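Local coordinates for antigen MTB48, Mycobacterial protein (Mycobacterium smegmatis, PDB 4WJ1) that is the secreted protein EspB of the ESX-1 type VII secretion system, represented here by its PE-PPE region, and probably takes part in DNA conjugation in the recipient strain, at residues E28-A33 and R164-T169; S24-G29 and A62-G67; M137-A142 and R238-T243; A229-L234 and E263-A268. One frame throughout, in Å; residues are numbered along the deposited sequence.

Contact 1 of 4, residues E28-A33 and R164-T169; sequences EGPGDA and RDYQST
The phenol ring of Tyr166 packs one face against Gly29 CA and Pro30 CD. The contact belongs to the interface of an elongated, all-helical PE-PPE fold: residues 28-33 come from the loop between the PE helices 12-22 and 40-96, and Tyr166 comes from helix 154-178 of the PPE part. Two CH-pi contacts carry the overlap. Pro30 CD stands nearly above the ring, close to its normal, and is 3.8 Å from Tyr166 CD2, while Gly29 CA lies farther along the ring, 3.6 Å from Tyr166 CZ. Both donors are displaced toward the rim; from residue 28 to residue 30 the loop passes from the hydroxyl end of the ring toward its CB end. The proline and tyrosine side chains cross at about a right angle. With CG anti to its backbone N (chi1 -159°), Tyr166 extends from the helix toward the loop. The buried ring is held at its far end as well, where its hydroxyl is hydrogen-bonded to Pro27 O, a polar tether beside an otherwise apolar contact. Phe60 of helix 40-96 and Cys210 of helix 187-230 also touch Tyr166, and Trp163 touches Pro30. At the loop's more exposed end, Glu28 O approaches the ring obliquely, 3.8 Å from Tyr166 CE1.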
# COMPACT_ATOMS: atom_id res chain seq x y z
N GLU A 28 -9.23 -6.10 -4.43
CA GLU A 28 -8.02 -6.89 -4.32
C GLU A 28 -6.83 -6.18 -4.93
O GLU A 28 -6.90 -5.68 -6.05
CB GLU A 28 -8.22 -8.25 -4.99
CG GLU A 28 -8.65 -9.35 -4.04
CD GLU A 28 -7.53 -9.78 -3.11
OE1 GLU A 28 -6.43 -10.09 -3.63
OE2 GLU A 28 -7.75 -9.80 -1.88
N GLY A 29 -5.73 -6.13 -4.18
CA GLY A 29 -4.52 -5.45 -4.61
C GLY A 29 -3.67 -6.18 -5.64
O GLY A 29 -4.05 -7.24 -6.18
N PRO A 30 -2.49 -5.61 -5.93
CA PRO A 30 -1.52 -6.10 -6.90
C PRO A 30 -1.15 -7.56 -6.69
O PRO A 30 -1.10 -8.02 -5.56
CB PRO A 30 -0.31 -5.21 -6.66
CG PRO A 30 -0.93 -3.92 -6.24
CD PRO A 30 -2.12 -4.29 -5.41
N GLY A 31 -0.88 -8.27 -7.79
CA GLY A 31 -0.38 -9.61 -7.67
C GLY A 31 1.08 -9.62 -7.26
O GLY A 31 1.64 -8.62 -6.84
N ASP A 32 1.71 -10.77 -7.39
CA ASP A 32 3.10 -10.93 -7.03
C ASP A 32 3.95 -10.75 -8.32
O ASP A 32 3.42 -10.39 -9.37
CB ASP A 32 3.29 -12.30 -6.38
CG ASP A 32 4.48 -12.36 -5.48
OD1 ASP A 32 5.31 -11.43 -5.49
OD2 ASP A 32 4.59 -13.38 -4.77
N ALA A 33 5.24 -11.01 -8.23
CA ALA A 33 6.14 -10.85 -9.36
C ALA A 33 7.32 -11.78 -9.19
O ALA A 33 7.59 -12.20 -8.07
CB ALA A 33 6.61 -9.41 -9.47
N ARG A 164 1.07 0.89 -9.95
CA ARG A 164 0.76 2.22 -10.47
C ARG A 164 -0.75 2.42 -10.55
O ARG A 164 -1.27 3.47 -10.19
CB ARG A 164 1.38 2.42 -11.84
CG ARG A 164 1.07 3.76 -12.47
CD ARG A 164 1.39 3.73 -13.96
NE ARG A 164 0.48 2.81 -14.64
CZ ARG A 164 0.81 2.06 -15.69
NH1 ARG A 164 2.04 2.13 -16.19
NH2 ARG A 164 -0.09 1.25 -16.23
N ASP A 165 -1.45 1.39 -11.01
CA ASP A 165 -2.87 1.54 -11.26
C ASP A 165 -3.71 1.37 -10.04
O ASP A 165 -4.91 1.68 -10.05
CB ASP A 165 -3.31 0.55 -12.31
CG ASP A 165 -2.74 0.87 -13.66
OD1 ASP A 165 -2.41 2.04 -13.94
OD2 ASP A 165 -2.64 -0.06 -14.44
N TYR A 166 -3.09 0.90 -8.97
CA TYR A 166 -3.80 0.71 -7.72
C TYR A 166 -3.91 2.04 -6.98
O TYR A 166 -4.75 2.20 -6.10
CB TYR A 166 -3.08 -0.30 -6.85
CG TYR A 166 -3.96 -0.93 -5.80
CD1 TYR A 166 -5.17 -1.52 -6.15
CD2 TYR A 166 -3.59 -0.94 -4.46
CE1 TYR A 166 -5.98 -2.10 -5.20
CE2 TYR A 166 -4.39 -1.53 -3.50
CZ TYR A 166 -5.58 -2.11 -3.88
OH TYR A 166 -6.38 -2.71 -2.95
N GLN A 167 -3.05 2.99 -7.35
CA GLN A 167 -3.03 4.28 -6.71
C GLN A 167 -4.41 4.90 -6.82
O GLN A 167 -4.98 5.34 -5.83
CB GLN A 167 -1.98 5.20 -7.34
CG GLN A 167 -2.34 6.67 -7.24
CD GLN A 167 -1.13 7.58 -7.20
OE1 GLN A 167 -0.07 7.26 -7.77
NE2 GLN A 167 -1.26 8.71 -6.49
N SER A 168 -4.96 4.88 -8.02
CA SER A 168 -6.27 5.49 -8.22
C SER A 168 -7.35 4.69 -7.48
O SER A 168 -8.37 5.25 -7.08
CB SER A 168 -6.60 5.57 -9.71
OG SER A 168 -7.31 4.43 -10.10
N THR A 169 -7.13 3.40 -7.28
CA THR A 169 -8.07 2.60 -6.50
C THR A 169 -8.14 3.09 -5.07
O THR A 169 -9.23 3.28 -4.52
CB THR A 169 -7.68 1.13 -6.46
OG1 THR A 169 -7.51 0.64 -7.80
CG2 THR A 169 -8.79 0.34 -5.81

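Contact 2 of 4, residues S24-G29 and A62-G67; sequences STRPEG and AGDREG
Arg26 grips the carboxylate of Asp64 side-on, using NE and NH2 and giving one nitrogen to each oxygen. Arg26 NE donates to Asp64 OD1 over 2.9 Å in a nearly straight bond, N-H...O 168°. Arg26 NH2 donates to Asp64 OD2 over 2.8 Å. Seen from the arginine, both oxygens lie close to the guanidinium plane, at its edge, yet the two flat groups are twisted 28° apart, and the two oxygens are met differently: OD1 on its syn side, OD2 from above the carboxylate plane. The arginine chain leaves the loop extended through its first two torsions, which place Arg26 CD 3.7 Å from Asp64 OD1, and the bend at chi3 (56°) then swings NE and the guanidinium to the acid. This salt bridge ties the loop after helix 12-22 to the long helix 40-96, so both partners belong to the PE part of the PE-PPE fold. On the aspartate, CG stands anti to the carbonyl carbon, which directs the carboxylate from the helix surface toward the loop. The two side chains cross at about a right angle. Trp203 of helix 187-230 touches both of them, and Leu170 and His173 of helix 154-178 pack on Arg26. The remaining guanidinium nitrogen, Arg26 NH1, makes a weak hydrogen bond to Tyr166 OH.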
# COMPACT_ATOMS: atom_id res chain seq x y z
N SER A 24 -17.00 -0.49 3.05
CA SER A 24 -16.84 -0.74 1.63
C SER A 24 -15.64 -1.64 1.37
O SER A 24 -14.54 -1.40 1.86
CB SER A 24 -16.68 0.57 0.86
OG SER A 24 -17.90 1.28 0.81
N THR A 25 -15.86 -2.69 0.60
CA THR A 25 -14.79 -3.61 0.28
C THR A 25 -13.74 -2.94 -0.57
O THR A 25 -14.05 -2.36 -1.60
CB THR A 25 -15.31 -4.83 -0.43
OG1 THR A 25 -16.27 -5.47 0.41
CG2 THR A 25 -14.17 -5.81 -0.70
N ARG A 26 -12.51 -2.99 -0.10
CA ARG A 26 -11.38 -2.51 -0.88
C ARG A 26 -11.05 -3.57 -1.94
O ARG A 26 -10.95 -4.75 -1.62
CB ARG A 26 -10.18 -2.25 0.03
CG ARG A 26 -8.95 -1.77 -0.67
CD ARG A 26 -7.91 -1.36 0.35
NE ARG A 26 -7.60 -2.44 1.28
CZ ARG A 26 -6.64 -3.34 1.08
NH1 ARG A 26 -5.92 -3.29 -0.04
NH2 ARG A 26 -6.40 -4.29 1.97
N PRO A 27 -10.93 -3.15 -3.22
CA PRO A 27 -10.61 -4.12 -4.28
C PRO A 27 -9.31 -4.84 -4.01
O PRO A 27 -8.40 -4.25 -3.41
CB PRO A 27 -10.50 -3.24 -5.53
CG PRO A 27 -11.34 -2.05 -5.22
CD PRO A 27 -11.14 -1.80 -3.75
N GLU A 28 -9.23 -6.10 -4.43
CA GLU A 28 -8.02 -6.89 -4.32
C GLU A 28 -6.83 -6.18 -4.93
O GLU A 28 -6.90 -5.68 -6.05
CB GLU A 28 -8.22 -8.25 -4.99
CG GLU A 28 -8.65 -9.35 -4.04
CD GLU A 28 -7.53 -9.78 -3.11
OE1 GLU A 28 -6.43 -10.09 -3.63
OE2 GLU A 28 -7.75 -9.80 -1.88
N GLY A 29 -5.73 -6.13 -4.18
CA GLY A 29 -4.52 -5.45 -4.61
C GLY A 29 -3.67 -6.18 -5.64
O GLY A 29 -4.05 -7.24 -6.18
N ALA A 62 -4.32 -3.08 7.78
CA ALA A 62 -4.56 -2.32 9.01
C ALA A 62 -5.57 -1.22 8.73
O ALA A 62 -6.47 -0.96 9.54
CB ALA A 62 -3.27 -1.75 9.55
N GLY A 63 -5.44 -0.61 7.55
CA GLY A 63 -6.37 0.41 7.09
C GLY A 63 -7.80 -0.09 7.07
O GLY A 63 -8.71 0.56 7.59
N ASP A 64 -7.99 -1.27 6.48
CA ASP A 64 -9.30 -1.93 6.48
C ASP A 64 -9.88 -2.05 7.89
O ASP A 64 -11.07 -1.84 8.09
CB ASP A 64 -9.20 -3.32 5.87
CG ASP A 64 -8.90 -3.29 4.36
OD1 ASP A 64 -9.13 -2.24 3.72
OD2 ASP A 64 -8.47 -4.34 3.81
N ARG A 65 -9.03 -2.37 8.86
CA ARG A 65 -9.47 -2.57 10.22
C ARG A 65 -10.06 -1.26 10.73
O ARG A 65 -11.13 -1.24 11.31
CB ARG A 65 -8.30 -3.04 11.10
CG ARG A 65 -8.63 -3.05 12.58
CD ARG A 65 -9.90 -3.84 12.85
NE ARG A 65 -9.73 -5.27 12.60
CZ ARG A 65 -9.04 -6.09 13.38
NH1 ARG A 65 -8.44 -5.63 14.47
NH2 ARG A 65 -8.93 -7.37 13.08
N GLU A 66 -9.36 -0.17 10.46
CA GLU A 66 -9.80 1.14 10.86
C GLU A 66 -11.15 1.55 10.27
O GLU A 66 -11.96 2.18 10.94
CB GLU A 66 -8.73 2.16 10.52
CG GLU A 66 -7.48 1.93 11.38
CD GLU A 66 -7.78 1.81 12.91
OE1 GLU A 66 -8.79 2.38 13.40
OE2 GLU A 66 -6.98 1.14 13.61
N GLY A 67 -11.39 1.17 9.02
CA GLY A 67 -12.64 1.50 8.38
C GLY A 67 -13.75 0.80 9.14
O GLY A 67 -14.79 1.39 9.43

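Contact 3 of 4, residues M137-A142 and R238-T243; sequences MDWEAA and REFEET
Trp139 and Glu140 are the residues of 137-142 that reach Phe240, at one end of the PPE part. Just before them, Asp138 is the N-cap of helix 139-147: its OD1 accepts from Ala141 N over 3.0 Å through the anti lone pair, and more weakly from Glu140 N. Trp139 follows on the first turn. Its CG lies between the backbone N and the carbonyl carbon (chi1 72°), a rotamer that sends the indole toward helix 234-242, where its six-membered ring meets Phe240 in a T-shaped stack. The indole presents its edge and the phenyl its face, with centroids 5.9 Å apart and planes at 82°. Trp139 CZ2 sits above the phenyl, toward its rim, while Trp139 CH2 packs 4.1 Å from Phe240 CB. Glu140 then lays its CG over the centre of the indole, and its OE2 comes within 4.4 Å of Phe240 CD2. Phe240 also meets the ring of Trp245. The aromatic pair thus joins helix 139-147 to helix 234-242. Helix 248-272 borders it, with Trp255 edge-to-face on Trp139, Leu258 and Ser262 against the indole, and Gln259 hydrogen-bonded to Trp139 N.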
# COMPACT_ATOMS: atom_id res chain seq x y z
N MSE A 137 32.45 -10.42 -12.13
CA MSE A 137 31.96 -11.53 -12.95
C MSE A 137 32.62 -11.64 -14.32
O MSE A 137 33.08 -10.65 -14.88
CB MSE A 137 30.45 -11.42 -13.16
CG MSE A 137 29.61 -11.46 -11.90
SE MSE A 137 27.79 -11.85 -12.45
CE MSE A 137 28.19 -13.45 -13.51
N ASP A 138 32.64 -12.86 -14.86
CA ASP A 138 33.05 -13.11 -16.24
C ASP A 138 31.91 -12.76 -17.21
O ASP A 138 30.75 -13.02 -16.91
CB ASP A 138 33.46 -14.57 -16.40
CG ASP A 138 33.72 -14.94 -17.85
OD1 ASP A 138 32.74 -15.22 -18.58
OD2 ASP A 138 34.90 -14.98 -18.24
N TRP A 139 32.23 -12.19 -18.36
CA TRP A 139 31.19 -11.65 -19.23
C TRP A 139 30.31 -12.73 -19.87
O TRP A 139 29.11 -12.52 -20.06
CB TRP A 139 31.78 -10.76 -20.33
CG TRP A 139 32.55 -11.44 -21.42
CD1 TRP A 139 33.89 -11.67 -21.45
CD2 TRP A 139 32.03 -11.93 -22.66
NE1 TRP A 139 34.24 -12.29 -22.63
CE2 TRP A 139 33.11 -12.46 -23.39
CE3 TRP A 139 30.75 -11.99 -23.21
CZ2 TRP A 139 32.95 -13.04 -24.64
CZ3 TRP A 139 30.59 -12.57 -24.47
CH2 TRP A 139 31.68 -13.09 -25.17
N GLU A 140 30.89 -13.88 -20.21
CA GLU A 140 30.08 -14.94 -20.78
C GLU A 140 29.18 -15.50 -19.68
O GLU A 140 27.99 -15.73 -19.90
CB GLU A 140 30.93 -16.04 -21.40
CG GLU A 140 32.17 -15.54 -22.13
CD GLU A 140 32.96 -16.66 -22.80
OE1 GLU A 140 32.51 -17.83 -22.75
OE2 GLU A 140 34.05 -16.38 -23.36
N ALA A 141 29.74 -15.68 -18.49
CA ALA A 141 28.98 -16.15 -17.35
C ALA A 141 27.81 -15.22 -17.06
O ALA A 141 26.72 -15.68 -16.74
CB ALA A 141 29.87 -16.27 -16.13
N ALA A 142 28.05 -13.92 -17.17
CA ALA A 142 27.01 -12.95 -16.85
C ALA A 142 25.96 -12.89 -17.96
O ALA A 142 24.76 -12.79 -17.69
CB ALA A 142 27.62 -11.58 -16.61
N ARG A 238 28.24 -17.00 -28.46
CA ARG A 238 28.32 -17.87 -29.62
C ARG A 238 29.20 -17.24 -30.68
O ARG A 238 30.09 -17.88 -31.22
CB ARG A 238 26.92 -18.15 -30.19
CG ARG A 238 26.97 -18.76 -31.59
CD ARG A 238 25.62 -19.31 -32.03
NE ARG A 238 25.79 -20.12 -33.24
CZ ARG A 238 25.64 -19.66 -34.48
NH1 ARG A 238 25.29 -18.39 -34.68
NH2 ARG A 238 25.82 -20.47 -35.52
N GLU A 239 28.94 -15.97 -30.96
CA GLU A 239 29.66 -15.26 -32.01
C GLU A 239 31.15 -15.20 -31.72
O GLU A 239 31.97 -15.22 -32.64
CB GLU A 239 29.09 -13.85 -32.17
CG GLU A 239 27.69 -13.80 -32.73
CD GLU A 239 27.11 -12.40 -32.72
OE1 GLU A 239 27.61 -11.55 -31.95
OE2 GLU A 239 26.15 -12.16 -33.48
N PHE A 240 31.51 -15.15 -30.44
CA PHE A 240 32.92 -15.10 -30.08
C PHE A 240 33.62 -16.38 -30.49
O PHE A 240 34.77 -16.36 -30.92
CB PHE A 240 33.10 -14.86 -28.58
CG PHE A 240 34.52 -14.66 -28.17
CD1 PHE A 240 35.15 -13.45 -28.40
CD2 PHE A 240 35.24 -15.68 -27.57
CE1 PHE A 240 36.47 -13.26 -28.02
CE2 PHE A 240 36.55 -15.50 -27.19
CZ PHE A 240 37.17 -14.29 -27.42
N GLU A 241 32.91 -17.50 -30.36
CA GLU A 241 33.47 -18.80 -30.71
C GLU A 241 33.48 -19.04 -32.21
O GLU A 241 34.48 -19.47 -32.78
CB GLU A 241 32.67 -19.91 -30.02
CG GLU A 241 33.39 -21.25 -29.99
CD GLU A 241 33.88 -21.62 -28.61
OE1 GLU A 241 33.91 -20.74 -27.72
OE2 GLU A 241 34.26 -22.80 -28.41
N GLU A 242 32.36 -18.74 -32.86
CA GLU A 242 32.20 -19.03 -34.28
C GLU A 242 32.94 -18.05 -35.19
O GLU A 242 33.09 -18.29 -36.39
CB GLU A 242 30.71 -19.05 -34.63
CG GLU A 242 30.31 -20.21 -35.56
CD GLU A 242 30.22 -21.54 -34.82
OE1 GLU A 242 29.79 -21.55 -33.64
OE2 GLU A 242 30.61 -22.57 -35.42
N THR A 243 33.41 -16.94 -34.63
CA THR A 243 34.11 -15.95 -35.42
C THR A 243 35.51 -16.44 -35.79
O THR A 243 36.25 -16.92 -34.93
CB THR A 243 34.21 -14.61 -34.69
OG1 THR A 243 32.90 -14.07 -34.53
CG2 THR A 243 35.04 -13.62 -35.48

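Contact 4 of 4, residues A229-L234 and E263-A268; sequences ANHPTL and EDALEA
The imidazole of His231 turns an edge to Ala265, whose CB lies near the ring plane, 4.0 Å from His231 CD2. Pro232 CD, from the same segment, lies over one face, 3.2 Å above the plane of the His231 ring and toward the rim, and Leu266 approaches obliquely, its CG 4.1 Å from His231 CD2. The setting is a short connection between two successive helices in the PPE part of this elongated helical fold, where the chain leaves helix 187-230 and turns into helix 234-242, and where helix 248-272 returns alongside. The backbones come close because the side chain between them is small: Ala265 CB fits against the turn, 3.9 Å from both His231 CA and His231 CB. Asn230, the last residue of its helix, borders the same methyl group at the more exposed end, with Asn230 C 4.1 Å from Ala265 CB. His231 has CG anti to its backbone N (chi1 -170°), which carries the imidazole from the turn to the flank of Leu266. NE2 of this buried histidine is hydrogen-bonded to Ser262 OG on helix 248-272, and Ala142 and Ile146 of helix 139-147 pack on the ring as well. Next along the turn, Thr233 is the N-cap of helix 234-242. A second bond, which together with that of NE2 would restrict rotation of the ring, runs from His231 ND1 to Pro232 O over 2.7 Å, with N-H...O at 158°, in the carbonyl plane and on a lone pair.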
# COMPACT_ATOMS: atom_id res chain seq x y z
N ALA A 229 20.36 -4.24 -22.97
CA ALA A 229 20.78 -3.51 -24.17
C ALA A 229 22.29 -3.33 -24.28
O ALA A 229 22.86 -3.47 -25.36
CB ALA A 229 20.09 -2.14 -24.21
N ASN A 230 22.95 -3.00 -23.17
CA ASN A 230 24.38 -2.70 -23.24
C ASN A 230 25.29 -3.85 -22.85
O ASN A 230 26.49 -3.77 -23.07
CB ASN A 230 24.72 -1.50 -22.37
CG ASN A 230 24.00 -0.26 -22.81
OD1 ASN A 230 23.55 -0.17 -23.95
ND2 ASN A 230 23.88 0.72 -21.90
N HIS A 231 24.75 -4.89 -22.22
CA HIS A 231 25.61 -5.98 -21.80
C HIS A 231 25.82 -6.93 -22.97
O HIS A 231 24.94 -7.07 -23.81
CB HIS A 231 25.02 -6.73 -20.61
CG HIS A 231 25.95 -7.71 -19.99
ND1 HIS A 231 26.17 -8.97 -20.51
CD2 HIS A 231 26.77 -7.61 -18.91
CE1 HIS A 231 27.05 -9.61 -19.77
NE2 HIS A 231 27.43 -8.81 -18.78
N PRO A 232 26.99 -7.56 -23.04
CA PRO A 232 27.16 -8.57 -24.08
C PRO A 232 26.05 -9.62 -24.03
O PRO A 232 25.60 -10.00 -22.95
CB PRO A 232 28.52 -9.18 -23.74
CG PRO A 232 29.27 -8.02 -23.15
CD PRO A 232 28.26 -7.27 -22.35
N THR A 233 25.59 -10.04 -25.20
CA THR A 233 24.48 -10.96 -25.28
C THR A 233 24.96 -12.39 -25.27
O THR A 233 26.15 -12.66 -25.41
CB THR A 233 23.65 -10.74 -26.54
OG1 THR A 233 24.49 -10.89 -27.69
CG2 THR A 233 23.04 -9.34 -26.51
N LEU A 234 24.02 -13.32 -25.11
CA LEU A 234 24.37 -14.72 -25.10
C LEU A 234 24.81 -15.07 -26.51
O LEU A 234 25.73 -15.86 -26.70
CB LEU A 234 23.19 -15.57 -24.62
CG LEU A 234 23.53 -17.04 -24.34
CD1 LEU A 234 24.81 -17.17 -23.52
CD2 LEU A 234 22.38 -17.72 -23.64
N GLU A 263 31.50 -5.50 -17.48
CA GLU A 263 31.77 -4.84 -16.22
C GLU A 263 31.08 -3.49 -16.16
O GLU A 263 30.42 -3.17 -15.17
CB GLU A 263 33.27 -4.69 -16.02
CG GLU A 263 33.93 -5.99 -15.69
CD GLU A 263 35.43 -5.87 -15.68
OE1 GLU A 263 35.93 -4.75 -15.95
OE2 GLU A 263 36.10 -6.89 -15.41
N ASP A 264 31.21 -2.72 -17.23
CA ASP A 264 30.61 -1.40 -17.27
C ASP A 264 29.09 -1.47 -17.20
O ASP A 264 28.47 -0.71 -16.47
CB ASP A 264 31.06 -0.64 -18.52
CG ASP A 264 32.54 -0.29 -18.49
OD1 ASP A 264 33.18 -0.45 -17.43
OD2 ASP A 264 33.07 0.15 -19.54
N ALA A 265 28.50 -2.42 -17.92
CA ALA A 265 27.04 -2.56 -17.89
C ALA A 265 26.53 -2.98 -16.52
O ALA A 265 25.48 -2.54 -16.09
CB ALA A 265 26.59 -3.57 -18.92
N LEU A 266 27.27 -3.85 -15.85
CA LEU A 266 26.83 -4.34 -14.56
C LEU A 266 26.96 -3.24 -13.51
O LEU A 266 26.11 -3.09 -12.63
CB LEU A 266 27.62 -5.59 -14.16
CG LEU A 266 27.26 -6.87 -14.91
CD1 LEU A 266 28.37 -7.88 -14.82
CD2 LEU A 266 25.96 -7.45 -14.36
N GLU A 267 28.03 -2.46 -13.63
CA GLU A 267 28.24 -1.31 -12.76
C GLU A 267 27.11 -0.30 -12.94
O GLU A 267 26.54 0.18 -11.97
CB GLU A 267 29.59 -0.66 -13.07
CG GLU A 267 29.93 0.56 -12.20
CD GLU A 267 31.39 0.99 -12.34
OE1 GLU A 267 32.08 0.55 -13.29
OE2 GLU A 267 31.86 1.78 -11.48
N ALA A 268 26.77 -0.01 -14.19
CA ALA A 268 25.70 0.93 -14.47
C ALA A 268 24.37 0.40 -13.95
O ALA A 268 23.50 1.15 -13.52
CB ALA A 268 25.62 1.21 -15.97

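The contacts form two groups along the elongated helical molecule. Contacts 1 and 2, centres 13 Å apart, start from the same loop before helix 40-96 and meet through the Tyr166 hydroxyl. Contact 2 stays within the PE part, whereas contact 1 joins PE to PPE. Contacts 3 and 4, centres 12 Å apart, lie within the PPE part and touch where Trp139 and Ala142 pack on Pro232 and His231. Along the chain, contact 2 closes before contacts 3 and 4 open and contact 1 before contact 4, while the segments of contact 3 alternate with those of contacts 1 and 4. Contacts 3 and 4 thus gather helices 139-147, 187-230, 234-242 and 248-272 at one end; the PE loop is fastened nearer the middle.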